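Ultraspiracle (Drosophila melanogaster, PDB 1HG4) acts as a nuclear hormone receptor and transcription factor whose ligand-binding domain, here occupied by a phospholipid, is locked in an inactive conformation. Local coordinates at residues R28-L33 with E260-Q265; R68-F73 with I185-D190. All coordinates share one frame; numbering follows the deposited sequence.

Interaction 1: residues R28-L33 with E260-Q265; sequences RALTFL and ELFLEQ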
loop_
_atom_site.group_PDB
_atom_site.type_symbol
_atom_site.label_atom_id
_atom_site.label_comp_id
_atom_site.label_asym_id
_atom_site.label_seq_id
_atom_site.Cartn_x
_atom_site.Cartn_y
_atom_site.Cartn_z
ATOM N N ARG A 28 -20.414 26.928 -17.036
ATOM C CA ARG A 28 -20.186 25.634 -17.676
ATOM C C ARG A 28 -20.826 24.530 -16.826
ATOM O O ARG A 28 -20.845 24.606 -15.598
ATOM C CB ARG A 28 -18.680 25.391 -17.849
ATOM C CG ARG A 28 -18.033 26.244 -18.931
ATOM C CD ARG A 28 -16.603 26.630 -18.556
ATOM N NE ARG A 28 -15.894 27.327 -19.630
ATOM C CZ ARG A 28 -15.475 26.742 -20.750
ATOM N NH1 ARG A 28 -15.695 25.446 -20.945
ATOM N NH2 ARG A 28 -14.827 27.446 -21.674
ATOM N N ALA A 29 -21.343 23.499 -17.480
ATOM C CA ALA A 29 -22.003 22.426 -16.765
ATOM C C ALA A 29 -21.886 21.087 -17.452
ATOM O O ALA A 29 -21.777 21.004 -18.674
ATOM C CB ALA A 29 -23.485 22.769 -16.582
ATOM N N LEU A 30 -21.904 20.037 -16.641
ATOM C CA LEU A 30 -21.857 18.656 -17.117
ATOM C C LEU A 30 -23.342 18.272 -17.078
ATOM O O LEU A 30 -23.923 18.086 -16.001
ATOM C CB LEU A 30 -21.036 17.794 -16.137
ATOM C CG LEU A 30 -20.798 16.300 -16.334
ATOM C CD1 LEU A 30 -21.749 15.733 -17.361
ATOM C CD2 LEU A 30 -19.366 16.072 -16.757
ATOM N N THR A 31 -23.965 18.176 -18.246
ATOM C CA THR A 31 -25.388 17.862 -18.301
ATOM C C THR A 31 -25.711 16.370 -18.124
ATOM O O THR A 31 -25.882 15.638 -19.099
ATOM C CB THR A 31 -26.002 18.358 -19.627
ATOM O OG1 THR A 31 -25.386 17.666 -20.717
ATOM C CG2 THR A 31 -25.757 19.846 -19.807
ATOM N N PHE A 32 -25.790 15.926 -16.873
ATOM C CA PHE A 32 -26.125 14.546 -16.581
ATOM C C PHE A 32 -27.617 14.450 -16.213
ATOM O O PHE A 32 -28.313 13.507 -16.601
ATOM C CB PHE A 32 -25.273 14.024 -15.419
ATOM C CG PHE A 32 -25.527 12.574 -15.092
ATOM C CD1 PHE A 32 -25.508 11.615 -16.090
ATOM C CD2 PHE A 32 -25.786 12.177 -13.795
ATOM C CE1 PHE A 32 -25.750 10.274 -15.795
ATOM C CE2 PHE A 32 -26.030 10.840 -13.488
ATOM C CZ PHE A 32 -26.013 9.887 -14.486
ATOM N N LEU A 33 -28.097 15.426 -15.448
ATOM C CA LEU A 33 -29.490 15.442 -15.047
ATOM C C LEU A 33 -30.276 16.303 -16.014
ATOM O O LEU A 33 -29.752 17.259 -16.585
ATOM C CB LEU A 33 -29.645 16.006 -13.632
ATOM C CG LEU A 33 -29.284 15.123 -12.435
ATOM C CD1 LEU A 33 -27.888 14.616 -12.568
ATOM C CD2 LEU A 33 -29.426 15.921 -11.160
ATOM N N GLU A 260 -18.747 8.388 -19.440
ATOM C CA GLU A 260 -18.374 9.062 -20.675
ATOM C C GLU A 260 -18.272 10.565 -20.497
ATOM O O GLU A 260 -17.327 11.188 -20.971
ATOM C CB GLU A 260 -19.381 8.751 -21.778
ATOM C CG GLU A 260 -19.200 7.398 -22.439
ATOM C CD GLU A 260 -20.268 7.124 -23.486
ATOM O OE1 GLU A 260 -20.551 8.038 -24.301
ATOM O OE2 GLU A 260 -20.821 6.000 -23.495
ATOM N N LEU A 261 -19.245 11.148 -19.809
ATOM C CA LEU A 261 -19.256 12.586 -19.602
ATOM C C LEU A 261 -18.024 13.037 -18.818
ATOM O O LEU A 261 -17.431 14.069 -19.129
ATOM C CB LEU A 261 -20.548 13.002 -18.888
ATOM C CG LEU A 261 -21.880 12.831 -19.649
ATOM C CD1 LEU A 261 -22.059 11.398 -20.106
ATOM C CD2 LEU A 261 -23.035 13.204 -18.743
ATOM N N PHE A 262 -17.637 12.259 -17.812
ATOM C CA PHE A 262 -16.461 12.573 -17.006
ATOM C C PHE A 262 -15.201 12.457 -17.861
ATOM O O PHE A 262 -14.326 13.328 -17.852
ATOM C CB PHE A 262 -16.339 11.602 -15.821
ATOM C CG PHE A 262 -17.242 11.919 -14.662
ATOM C CD1 PHE A 262 -17.607 13.232 -14.378
ATOM C CD2 PHE A 262 -17.690 10.895 -13.825
ATOM C CE1 PHE A 262 -18.410 13.530 -13.272
ATOM C CE2 PHE A 262 -18.498 11.173 -12.708
ATOM C CZ PHE A 262 -18.859 12.497 -12.430
ATOM N N LEU A 263 -15.114 11.362 -18.598
ATOM C CA LEU A 263 -13.970 11.102 -19.463
ATOM C C LEU A 263 -13.769 12.230 -20.463
ATOM O O LEU A 263 -12.639 12.656 -20.717
ATOM C CB LEU A 263 -14.183 9.794 -20.226
ATOM C CG LEU A 263 -12.985 8.876 -20.438
ATOM C CD1 LEU A 263 -13.395 7.756 -21.381
ATOM C CD2 LEU A 263 -11.810 9.645 -21.003
ATOM N N GLU A 264 -14.870 12.713 -21.027
ATOM C CA GLU A 264 -14.804 13.771 -22.018
ATOM C C GLU A 264 -14.349 15.102 -21.447
ATOM O O GLU A 264 -13.581 15.819 -22.097
ATOM C CB GLU A 264 -16.157 13.902 -22.724
ATOM C CG GLU A 264 -16.650 12.558 -23.292
ATOM C CD GLU A 264 -17.908 12.673 -24.141
ATOM O OE1 GLU A 264 -18.827 13.439 -23.753
ATOM O OE2 GLU A 264 -17.977 11.981 -25.188
ATOM N N GLN A 265 -14.794 15.447 -20.238
ATOM C CA GLN A 265 -14.354 16.715 -19.662
ATOM C C GLN A 265 -12.887 16.598 -19.269
ATOM O O GLN A 265 -12.112 17.535 -19.462
ATOM C CB GLN A 265 -15.187 17.106 -18.438
ATOM C CG GLN A 265 -14.963 18.559 -18.013
ATOM C CD GLN A 265 -15.820 18.993 -16.840
ATOM O OE1 GLN A 265 -16.974 18.596 -16.727
ATOM N NE2 GLN A 265 -15.266 19.838 -15.977
#
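Leu30 carries this contact, reaching from an extended loop onto helix 258-266 with CG anti to its backbone N (chi1 180°). Its CD2 branch spans three helix residues, touching CB of Leu261 and coming to 3.5 Å from OE1 of Gln265. The same methyl lies 4.1 Å from CD1 of Phe262. The CD1 branch turns to the Leu261 side chain, which crosses Leu30 obliquely; the methyls there are modelled too close for their exact separation to be used. CD2 of Leu261 also approaches the loop, 3.8 Å from Thr31 O. It is 4.0 Å from CD1 of Phe32, whose side chain crosses that of Leu261 at about a right angle. No hydrogen bond links the two segments, which meet by van der Waals packing, mostly apolar, that buries 240 Å² in all. In nuclear receptor terms, helix 258-266 is the C-terminal activation helix (helix 12), and 28-33 belongs to the loop between helices 1 and 3; their contact is consistent with the locked, inactive state, with the helix packed against helices 46-68 and 78-100 through Phe262 on Val64 and Leu85. The loop's shape comes from an inverse gamma turn centred on Thr31, in which Phe32 N makes a weak bond to Leu30 O. Asn57 of helix 46-68 grips this turn, its OD1 accepting from Phe32 N and its ND2 donating to Leu33 O. On the helix, Gln265 extends beyond CG and is fixed by NE2, which bonds both Glu65 OE2 and Phe61 O.

Interaction 2: residues R68-F73 with I185-D190; sequences RMMPHF and ILYNPD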
loop_
_atom_site.group_PDB
_atom_site.type_symbol
_atom_site.label_atom_id
_atom_site.label_comp_id
_atom_site.label_asym_id
_atom_site.label_seq_id
_atom_site.Cartn_x
_atom_site.Cartn_y
_atom_site.Cartn_z
ATOM N N ARG A 68 -9.376 17.652 -10.828
ATOM C CA ARG A 68 -8.264 17.876 -11.732
ATOM C C ARG A 68 -7.102 18.614 -11.056
ATOM O O ARG A 68 -5.938 18.394 -11.394
ATOM C CB ARG A 68 -8.741 18.660 -12.955
ATOM C CG ARG A 68 -7.612 19.205 -13.790
ATOM C CD ARG A 68 -7.782 18.863 -15.235
ATOM N NE ARG A 68 -8.932 19.506 -15.858
ATOM C CZ ARG A 68 -9.401 19.133 -17.043
ATOM N NH1 ARG A 68 -8.808 18.141 -17.691
ATOM N NH2 ARG A 68 -10.460 19.728 -17.570
ATOM N N MET A 69 -7.431 19.487 -10.107
ATOM C CA MET A 69 -6.431 20.267 -9.388
ATOM C C MET A 69 -6.024 19.636 -8.068
ATOM O O MET A 69 -5.210 20.199 -7.343
ATOM C CB MET A 69 -6.942 21.692 -9.118
ATOM C CG MET A 69 -7.034 22.568 -10.360
ATOM S SD MET A 69 -7.573 24.239 -9.983
ATOM C CE MET A 69 -9.390 23.961 -9.938
ATOM N N MET A 70 -6.596 18.483 -7.745
ATOM C CA MET A 70 -6.246 17.816 -6.494
ATOM C C MET A 70 -4.912 17.104 -6.655
ATOM O O MET A 70 -4.626 16.527 -7.711
ATOM C CB MET A 70 -7.339 16.829 -6.074
ATOM C CG MET A 70 -8.546 17.489 -5.407
ATOM S SD MET A 70 -8.237 18.161 -3.708
ATOM C CE MET A 70 -8.543 16.717 -2.708
ATOM N N PRO A 71 -4.065 17.152 -5.613
ATOM C CA PRO A 71 -2.738 16.513 -5.627
ATOM C C PRO A 71 -2.762 15.072 -6.126
ATOM O O PRO A 71 -3.520 14.245 -5.604
ATOM C CB PRO A 71 -2.290 16.605 -4.164
ATOM C CG PRO A 71 -2.939 17.867 -3.687
ATOM C CD PRO A 71 -4.337 17.771 -4.300
ATOM N N HIS A 72 -1.947 14.801 -7.152
ATOM C CA HIS A 72 -1.800 13.467 -7.761
ATOM C C HIS A 72 -2.939 12.921 -8.617
ATOM O O HIS A 72 -2.711 12.010 -9.426
ATOM C CB HIS A 72 -1.463 12.424 -6.682
ATOM C CG HIS A 72 -0.134 12.648 -6.034
ATOM N ND1 HIS A 72 1.021 12.036 -6.472
ATOM C CD2 HIS A 72 0.236 13.474 -5.025
ATOM C CE1 HIS A 72 2.044 12.476 -5.762
ATOM N NE2 HIS A 72 1.596 13.349 -4.878
ATOM N N PHE A 73 -4.147 13.464 -8.452
ATOM C CA PHE A 73 -5.313 12.998 -9.205
ATOM C C PHE A 73 -5.071 12.829 -10.702
ATOM O O PHE A 73 -5.311 11.757 -11.255
ATOM C CB PHE A 73 -6.494 13.944 -9.011
ATOM C CG PHE A 73 -7.789 13.411 -9.566
ATOM C CD1 PHE A 73 -8.480 12.397 -8.906
ATOM C CD2 PHE A 73 -8.314 13.909 -10.751
ATOM C CE1 PHE A 73 -9.669 11.893 -9.417
ATOM C CE2 PHE A 73 -9.508 13.404 -11.268
ATOM C CZ PHE A 73 -10.181 12.400 -10.604
ATOM N N ILE A 185 -13.024 11.137 0.850
ATOM C CA ILE A 185 -14.039 10.530 0.001
ATOM C C ILE A 185 -13.524 10.324 -1.408
ATOM O O ILE A 185 -13.621 9.222 -1.956
ATOM C CB ILE A 185 -15.316 11.404 -0.050
ATOM C CG1 ILE A 185 -15.971 11.436 1.330
ATOM C CG2 ILE A 185 -16.290 10.865 -1.077
ATOM C CD1 ILE A 185 -17.104 12.427 1.437
ATOM N N LEU A 186 -12.986 11.382 -2.002
ATOM C CA LEU A 186 -12.445 11.308 -3.361
ATOM C C LEU A 186 -11.410 10.196 -3.508
ATOM O O LEU A 186 -11.533 9.346 -4.385
ATOM C CB LEU A 186 -11.794 12.642 -3.758
ATOM C CG LEU A 186 -11.212 12.697 -5.176
ATOM C CD1 LEU A 186 -12.332 12.533 -6.203
ATOM C CD2 LEU A 186 -10.497 14.024 -5.391
ATOM N N TYR A 187 -10.396 10.212 -2.647
ATOM C CA TYR A 187 -9.309 9.217 -2.678
ATOM C C TYR A 187 -9.754 7.854 -2.131
ATOM O O TYR A 187 -9.297 7.419 -1.065
ATOM C CB TYR A 187 -8.110 9.719 -1.857
ATOM C CG TYR A 187 -7.469 10.989 -2.385
ATOM C CD1 TYR A 187 -7.111 11.106 -3.720
ATOM C CD2 TYR A 187 -7.191 12.058 -1.538
ATOM C CE1 TYR A 187 -6.486 12.259 -4.201
ATOM C CE2 TYR A 187 -6.570 13.213 -2.008
ATOM C CZ TYR A 187 -6.219 13.301 -3.345
ATOM O OH TYR A 187 -5.589 14.425 -3.839
ATOM N N ASN A 188 -10.621 7.174 -2.876
ATOM C CA ASN A 188 -11.156 5.888 -2.446
ATOM C C ASN A 188 -10.513 4.754 -3.255
ATOM O O ASN A 188 -10.795 4.577 -4.437
ATOM C CB ASN A 188 -12.680 5.908 -2.613
ATOM C CG ASN A 188 -13.346 4.612 -2.187
ATOM O OD1 ASN A 188 -14.567 4.477 -2.286
ATOM N ND2 ASN A 188 -12.560 3.655 -1.720
ATOM N N PRO A 189 -9.644 3.962 -2.609
ATOM C CA PRO A 189 -8.941 2.849 -3.247
ATOM C C PRO A 189 -9.676 1.518 -3.336
ATOM O O PRO A 189 -9.200 0.596 -3.990
ATOM C CB PRO A 189 -7.689 2.725 -2.393
ATOM C CG PRO A 189 -8.245 2.955 -1.005
ATOM C CD PRO A 189 -9.180 4.145 -1.215
ATOM N N ASP A 190 -10.827 1.413 -2.690
ATOM C CA ASP A 190 -11.560 0.145 -2.677
ATOM C C ASP A 190 -12.603 -0.047 -3.763
ATOM O O ASP A 190 -13.446 -0.930 -3.658
ATOM C CB ASP A 190 -12.232 -0.061 -1.312
ATOM C CG ASP A 190 -11.259 0.073 -0.156
ATOM O OD1 ASP A 190 -10.161 -0.495 -0.179
ATOM O OD2 ASP A 190 -11.661 0.826 0.870
#
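Followed outward from its backbone, Met70 meets Tyr187, then Leu186, then Tyr187 again. Its CB lies 3.7 Å from the phenolic OH of Tyr187. CG, placed anti to the carbonyl carbon (chi1 -79°), is 4.0 Å from CD2 of Leu186, and these two side chains run antiparallel alongside each other. Bends at both chi2 and chi3 then fold the thioether back, so that CE comes to 4.1 Å from CE2 of Tyr187 as the two residues cross obliquely. The base (CB) and the tip (CE) of the methionine thus both touch the phenol end of Tyr187. Tyr187 itself sends its OH to the backbone carbonyl of Pro71, the residue after Met70, donating a short hydrogen bond of 2.7 Å to Pro71 O. The C=O...O angle of 134° and an approach within the carbonyl plane put the hydroxyl on a lone pair, which satisfies the polar end of a buried ring. That carbonyl is presented by a tight turn: Phe73 N bonds Met70 O at 3.2 Å, and with Pro71 second and His72 third at positive phi (72°), the geometry fits a type II beta turn. Tyr187 is likewise set by a turn, an inverse gamma turn centred on it, where Asn188 N donates to Leu186 O just as helix 175-186 ends. CE1 of Phe73 reaches CD1 of Leu186 at 4.2 Å. The contact therefore ties the connection between helices 46-68 and 78-100 to the end of helix 175-186, with Ile14 of helix 11-24 against Met70, Cys203 of helix 197-218 against Tyr187, and Leu84 and Leu85 of helix 78-100 against Phe73.

The two contacts lie about 18 Å apart, centre to centre, and both segments of interaction 2 fall between those of interaction 1 in sequence: 28-33, 68-73, 185-190, 260-265. Helix 46-68 connects them physically, running beside the activation helix and ending at Arg68. There Glu65 serves both, accepting from Gln265 and pairing with Arg68 in a salt bridge, while Arg68 NH2 makes a weak hydrogen bond to Gln265 O. Helix 78-100 is shared too, since Leu85 meets both Phe262 and Phe73. Interaction 1 thus concerns the C-terminal helix, which in nuclear receptors changes position with activation state, whereas interaction 2 joins the connection between helices 46-68 and 78-100, both touching helix 258-266, to the end of helix 175-186.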